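Local coordinates for protein bacterioferritin (Rhodobacter capsulatus, PDB 1JGC) that probably stores iron, oxidising iron(II) with dioxygen and laying down the iron(III) oxide mineral inside a hollow shell of 24 heme-binding subunits, at residues Q32-S44 and P146-D158. Numbering follows the deposited sequence.
Sequences QEDWGLAKMAKKS and PQGFALLNAAPMD
K39, in the first turn of helix 38-64, meets the chain leaving the short C-terminal helix 146-152 of the ferritin-like fold, at the turn that joins the first two helices of the four-helix bundle. Helix 5-34 closes in a Schellman motif: G36 has positive phi, and G36 N and L37 N bond back to E33 O and Q32 O; L37 is then the N-cap of helix 38-64. N153 O points at the new helix start and accepts K39 N at 3.2 Å; K39 N lies above the plane of that carbonyl, 38° off it, not on a lone pair. A weak bond runs from A155 N to G36 O. With CG anti to the carbonyl carbon (chi1 -54°) and the rest of the chain extended, the K39 side chain runs alongside residues 152-154: CB lies 3.5 Å from N153 O, CG packs on the same carbonyl, CD approaches L152 O, CE sits 3.7 Å from A154 O, and NZ donates to a water that in turn donates to L152 O. Cutting K39 back to an alanine is likely to take the donor away from that water and strip the aliphatic cover from the carbonyls of L152 and A154. Apolar contacts extend the joint: A38 CB meets A155 CB, and L37 CD2 touches the methyls of A150 and A154. M40 crosses F149 at about a right angle, its CE at the ring edge. N153 OD1 accepts M157 N of a neighbouring subunit, tying this joint to that subunit, while N153 ND2 reaches back over one face of the F149 ring to donate to F149 O (3.3 Å, N-H...O 155°).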
# COMPACT_ATOMS: atom_id res chain seq x y z
N GLN A 32 12.36 46.09 0.49
CA GLN A 32 11.03 45.78 -0.01
C GLN A 32 10.21 44.98 1.00
O GLN A 32 8.99 45.13 1.09
CB GLN A 32 11.14 45.02 -1.34
CG GLN A 32 11.77 45.87 -2.43
CD GLN A 32 12.33 45.06 -3.58
OE1 GLN A 32 12.54 43.86 -3.47
NE2 GLN A 32 12.59 45.74 -4.69
N GLU A 33 10.88 44.14 1.78
CA GLU A 33 10.20 43.34 2.77
C GLU A 33 9.63 44.26 3.85
O GLU A 33 8.48 44.09 4.28
CB GLU A 33 11.16 42.33 3.39
CG GLU A 33 10.49 41.24 4.19
CD GLU A 33 9.67 40.31 3.30
OE1 GLU A 33 10.25 39.73 2.36
OE2 GLU A 33 8.46 40.16 3.55
N ASP A 34 10.43 45.22 4.30
CA ASP A 34 10.00 46.16 5.33
C ASP A 34 8.89 47.10 4.83
O ASP A 34 8.12 47.64 5.63
CB ASP A 34 11.21 46.96 5.85
CG ASP A 34 10.85 47.87 7.03
OD1 ASP A 34 10.22 47.40 8.01
OD2 ASP A 34 11.22 49.07 6.98
N TRP A 35 8.81 47.30 3.51
CA TRP A 35 7.77 48.15 2.92
C TRP A 35 6.46 47.38 2.82
O TRP A 35 5.41 47.96 2.55
CB TRP A 35 8.17 48.64 1.53
CG TRP A 35 9.30 49.64 1.53
CD1 TRP A 35 9.63 50.50 2.54
CD2 TRP A 35 10.25 49.87 0.47
NE1 TRP A 35 10.73 51.24 2.18
CE2 TRP A 35 11.13 50.88 0.92
CE3 TRP A 35 10.45 49.32 -0.80
CZ2 TRP A 35 12.19 51.35 0.15
CZ3 TRP A 35 11.50 49.79 -1.58
CH2 TRP A 35 12.36 50.79 -1.10
N GLY A 36 6.53 46.07 3.03
CA GLY A 36 5.34 45.25 2.96
C GLY A 36 5.09 44.73 1.56
O GLY A 36 4.01 44.21 1.27
N LEU A 37 6.08 44.86 0.68
CA LEU A 37 5.94 44.39 -0.69
C LEU A 37 6.64 43.03 -0.81
O LEU A 37 7.61 42.87 -1.55
CB LEU A 37 6.58 45.40 -1.65
CG LEU A 37 6.10 46.84 -1.47
CD1 LEU A 37 6.74 47.74 -2.51
CD2 LEU A 37 4.59 46.90 -1.59
N ALA A 38 6.12 42.04 -0.08
CA ALA A 38 6.70 40.70 -0.04
C ALA A 38 6.96 40.05 -1.40
O ALA A 38 8.00 39.43 -1.60
CB ALA A 38 5.82 39.80 0.80
N LYS A 39 6.02 40.19 -2.33
CA LYS A 39 6.19 39.55 -3.63
C LYS A 39 7.31 40.17 -4.43
O LYS A 39 8.01 39.49 -5.18
CB LYS A 39 4.87 39.61 -4.40
CG LYS A 39 3.76 39.01 -3.58
CD LYS A 39 2.46 38.97 -4.31
CE LYS A 39 1.42 38.25 -3.46
NZ LYS A 39 0.12 38.22 -4.18
N MET A 40 7.50 41.47 -4.26
CA MET A 40 8.58 42.15 -4.95
C MET A 40 9.89 41.71 -4.26
O MET A 40 10.91 41.48 -4.90
CB MET A 40 8.37 43.66 -4.83
CG MET A 40 9.48 44.52 -5.36
SD MET A 40 8.98 46.26 -5.41
CE MET A 40 9.82 46.76 -6.93
N ALA A 41 9.82 41.57 -2.94
CA ALA A 41 10.97 41.17 -2.14
C ALA A 41 11.51 39.79 -2.51
O ALA A 41 12.72 39.60 -2.63
CB ALA A 41 10.61 41.22 -0.66
N LYS A 42 10.61 38.82 -2.68
CA LYS A 42 11.02 37.47 -3.01
C LYS A 42 11.75 37.40 -4.33
O LYS A 42 12.67 36.59 -4.49
CB LYS A 42 9.83 36.52 -3.01
CG LYS A 42 9.20 36.41 -1.63
CD LYS A 42 7.92 35.59 -1.64
CE LYS A 42 7.15 35.76 -0.32
NZ LYS A 42 5.92 34.93 -0.30
N LYS A 43 11.37 38.24 -5.28
CA LYS A 43 12.02 38.25 -6.57
C LYS A 43 13.46 38.75 -6.40
O LYS A 43 14.40 38.19 -6.97
CB LYS A 43 11.25 39.12 -7.55
CG LYS A 43 11.80 39.07 -8.97
CD LYS A 43 11.89 37.65 -9.49
CE LYS A 43 12.50 37.61 -10.89
NZ LYS A 43 12.76 36.21 -11.35
N SER A 44 13.62 39.81 -5.60
CA SER A 44 14.95 40.36 -5.35
C SER A 44 15.85 39.32 -4.69
O SER A 44 17.04 39.24 -5.00
CB SER A 44 14.87 41.60 -4.47
OG SER A 44 14.34 42.69 -5.19
N PRO A 146 1.79 53.92 -9.10
CA PRO A 146 2.42 53.60 -7.82
C PRO A 146 1.59 52.72 -6.89
O PRO A 146 2.05 51.67 -6.45
CB PRO A 146 2.69 54.97 -7.22
CG PRO A 146 2.94 55.80 -8.43
CD PRO A 146 1.86 55.36 -9.37
N GLN A 147 0.37 53.15 -6.59
CA GLN A 147 -0.51 52.40 -5.68
C GLN A 147 -0.90 51.03 -6.23
O GLN A 147 -0.88 50.03 -5.52
CB GLN A 147 -1.76 53.21 -5.36
CG GLN A 147 -1.45 54.57 -4.77
CD GLN A 147 -2.69 55.30 -4.29
OE1 GLN A 147 -3.64 55.51 -5.04
NE2 GLN A 147 -2.69 55.71 -3.02
N GLY A 148 -1.27 50.99 -7.50
CA GLY A 148 -1.67 49.73 -8.11
C GLY A 148 -0.56 48.71 -8.14
O GLY A 148 -0.79 47.53 -7.87
N PHE A 149 0.65 49.15 -8.46
CA PHE A 149 1.78 48.23 -8.51
C PHE A 149 2.10 47.72 -7.12
O PHE A 149 2.41 46.55 -6.94
CB PHE A 149 3.02 48.94 -9.08
CG PHE A 149 4.19 48.02 -9.30
CD1 PHE A 149 4.31 47.31 -10.49
CD2 PHE A 149 5.14 47.84 -8.31
CE1 PHE A 149 5.38 46.44 -10.68
CE2 PHE A 149 6.20 46.97 -8.49
CZ PHE A 149 6.33 46.27 -9.68
N ALA A 150 2.05 48.62 -6.13
CA ALA A 150 2.34 48.24 -4.76
C ALA A 150 1.31 47.21 -4.30
O ALA A 150 1.65 46.24 -3.63
CB ALA A 150 2.31 49.46 -3.86
N LEU A 151 0.06 47.42 -4.68
CA LEU A 151 -1.00 46.51 -4.31
C LEU A 151 -0.73 45.10 -4.86
O LEU A 151 -0.78 44.12 -4.13
CB LEU A 151 -2.34 47.03 -4.83
CG LEU A 151 -3.59 46.20 -4.57
CD1 LEU A 151 -3.67 45.82 -3.09
CD2 LEU A 151 -4.82 47.00 -4.98
N LEU A 152 -0.41 45.04 -6.15
CA LEU A 152 -0.11 43.78 -6.84
C LEU A 152 1.06 43.01 -6.22
O LEU A 152 1.10 41.78 -6.29
CB LEU A 152 0.21 44.05 -8.31
CG LEU A 152 0.69 42.89 -9.19
CD1 LEU A 152 -0.42 41.87 -9.34
CD2 LEU A 152 1.10 43.41 -10.56
N ASN A 153 1.99 43.72 -5.61
CA ASN A 153 3.15 43.07 -5.05
C ASN A 153 3.22 43.07 -3.54
O ASN A 153 4.27 42.75 -2.97
CB ASN A 153 4.40 43.70 -5.64
CG ASN A 153 4.62 43.26 -7.08
OD1 ASN A 153 5.05 42.14 -7.33
ND2 ASN A 153 4.31 44.14 -8.03
N ALA A 154 2.10 43.39 -2.90
CA ALA A 154 2.03 43.43 -1.45
C ALA A 154 1.44 42.15 -0.85
O ALA A 154 0.74 41.39 -1.53
CB ALA A 154 1.20 44.63 -1.00
N ALA A 155 1.73 41.91 0.41
CA ALA A 155 1.21 40.74 1.09
C ALA A 155 0.12 41.15 2.08
O ALA A 155 0.24 42.17 2.75
CB ALA A 155 2.33 40.01 1.82
N PRO A 156 -0.96 40.36 2.16
CA PRO A 156 -2.06 40.66 3.09
C PRO A 156 -1.55 40.52 4.52
O PRO A 156 -0.53 39.87 4.75
CB PRO A 156 -3.11 39.59 2.74
CG PRO A 156 -2.80 39.25 1.30
CD PRO A 156 -1.29 39.22 1.30
N MET A 157 -2.25 41.11 5.48
CA MET A 157 -1.84 41.03 6.88
C MET A 157 -1.78 39.61 7.44
O MET A 157 -1.06 39.37 8.41
CB MET A 157 -2.76 41.87 7.76
CG MET A 157 -2.59 43.35 7.59
SD MET A 157 -3.43 44.26 8.91
CE MET A 157 -2.42 43.87 10.32
N ASP A 158 -2.54 38.69 6.85
CA ASP A 158 -2.57 37.30 7.33
C ASP A 158 -1.68 36.38 6.49
O ASP A 158 -1.87 35.17 6.49
CB ASP A 158 -4.01 36.77 7.26
CG ASP A 158 -4.46 36.50 5.83
OD1 ASP A 158 -3.93 37.15 4.90
OD2 ASP A 158 -5.36 35.65 5.63
O HOH W 1 -1.33 39.71 -6.15